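Local coordinates for prolyl 4-hydroxylase alpha subunit Fe(2+) 2OG dioxygenase domain-containing protein (PDB 3W20) that oxidises N-substituted L-amino acids as a 2-oxoglutarate-dependent dioxygenase of the double-stranded beta-helix fold, at the interface of chains A and B. Residues are numbered along the deposited sequence; one frame, centred on the assembly and turned at random. Chains: chain A/B, Putative uncharacterized protein.

The interface of chains A and B. Residues chain A 93, 97, 127, 133; chain B 90-91, 94.
The carbonyl O of B:Ala94 meets carbon from two residues of chain A: the CG2 methyl of A:Val133 stands 3.5 Å from B:Ala94 O, and the A:Phe97 CB methylene also borders this oxygen, so its neighbours across the boundary here are apolar. This is a helix-to-helix interface between two copies of a dioxygenase of the double-stranded beta-helix fold. Helix 87-107 of each chain packs against its twin about a two-fold axis, and the short strands 126-127 and 133-134 of chain A add side chains to the seam. The patch illustrates how a small residue can be buried by larger ones. The methyl of B:Ala94 sits over one face of the A:Phe97 ring, 3.6 Å from CB to the ring centroid, in a CH-pi contact. It is displaced toward the rim, on the side of A:Phe97 CD2, which lies 3.3 Å from B:Ala94 CB. The ring is brought there by a first torsion that sets CG anti to its own carbonyl carbon (chi1 -73°). From another side the branch methyl CG2 of A:Ile127 approaches B:Ala94 CB at 3.9 Å, so the alanine methyl sits in the corner made by the aromatic face and the aliphatic branch. The longer arm of A:Ile127 runs elsewhere: with CG1 anti to the backbone N (chi1 -178°), the B:Ser91 hydroxyl lies alongside the CG1-CD1 arm, OG 3.6 Å from CD1 and about as far from CG1. That is a van der Waals approach by aliphatic carbon. One turn back along each helix, the CB methyl of A:Ala93 and the CG1 branch of B:Val90 meet tip to tip at 3.9 Å. The interface as a whole includes a twin of every contact with the chains exchanged, and an interchain disulfide through Cys101, further along the same helix, has been seen in a structure of this protein, which supports a dimer.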
loop_
_atom_site.group_PDB
_atom_site.type_symbol
_atom_site.label_atom_id
_atom_site.label_comp_id
_atom_site.label_asym_id
_atom_site.label_seq_id
_atom_site.Cartn_x
_atom_site.Cartn_y
_atom_site.Cartn_z
ATOM N N ALA A 93 -3.426 -1.924 4.956
ATOM C CA ALA A 93 -2.193 -2.221 4.137
ATOM C C ALA A 93 -2.030 -1.122 3.098
ATOM O O ALA A 93 -0.909 -0.708 2.816
ATOM C CB ALA A 93 -2.286 -3.603 3.433
ATOM N N PHE A 97 1.512 0.903 3.128
ATOM C CA PHE A 97 2.464 0.904 1.991
ATOM C C PHE A 97 2.449 2.202 1.229
ATOM O O PHE A 97 3.497 2.610 0.741
ATOM C CB PHE A 97 2.233 -0.312 1.096
ATOM C CG PHE A 97 2.735 -1.553 1.775
ATOM C CD1 PHE A 97 4.104 -1.819 1.863
ATOM C CD2 PHE A 97 1.818 -2.408 2.382
ATOM C CE1 PHE A 97 4.547 -2.961 2.553
ATOM C CE2 PHE A 97 2.242 -3.532 3.088
ATOM C CZ PHE A 97 3.616 -3.801 3.129
ATOM N N ILE A 127 8.004 -5.956 -0.435
ATOM C CA ILE A 127 7.049 -7.032 -0.692
ATOM C C ILE A 127 6.866 -7.148 -2.199
ATOM O O ILE A 127 7.046 -6.157 -2.919
ATOM C CB ILE A 127 5.769 -6.746 0.091
ATOM C CG1 ILE A 127 4.721 -7.858 -0.073
ATOM C CG2 ILE A 127 5.196 -5.330 -0.136
ATOM C CD1 ILE A 127 3.810 -7.857 1.093
ATOM N N VAL A 133 7.794 -2.877 -3.503
ATOM C CA VAL A 133 7.473 -1.642 -2.807
ATOM C C VAL A 133 7.982 -1.894 -1.363
ATOM O O VAL A 133 8.114 -3.032 -0.931
ATOM C CB VAL A 133 5.979 -1.312 -2.888
ATOM C CG1 VAL A 133 5.477 -1.399 -4.353
ATOM C CG2 VAL A 133 5.163 -2.140 -1.943
ATOM N N VAL B 90 -4.092 -8.875 -0.100
ATOM C CA VAL B 90 -3.397 -7.931 0.759
ATOM C C VAL B 90 -2.052 -7.613 0.140
ATOM O O VAL B 90 -1.646 -6.471 0.044
ATOM C CB VAL B 90 -3.210 -8.486 2.188
ATOM C CG1 VAL B 90 -2.455 -7.481 3.026
ATOM C CG2 VAL B 90 -4.503 -8.833 2.817
ATOM N N SER B 91 -1.360 -8.644 -0.348
ATOM C CA SER B 91 -0.083 -8.453 -0.991
ATOM C C SER B 91 -0.193 -7.585 -2.256
ATOM O O SER B 91 0.670 -6.736 -2.496
ATOM C CB SER B 91 0.417 -9.841 -1.467
ATOM O OG SER B 91 1.769 -9.752 -1.242
ATOM N N ALA B 94 -0.788 -3.994 -1.390
ATOM C CA ALA B 94 0.482 -3.345 -1.022
ATOM C C ALA B 94 1.221 -2.885 -2.273
ATOM O O ALA B 94 1.700 -1.707 -2.317
ATOM C CB ALA B 94 1.379 -4.325 -0.226
#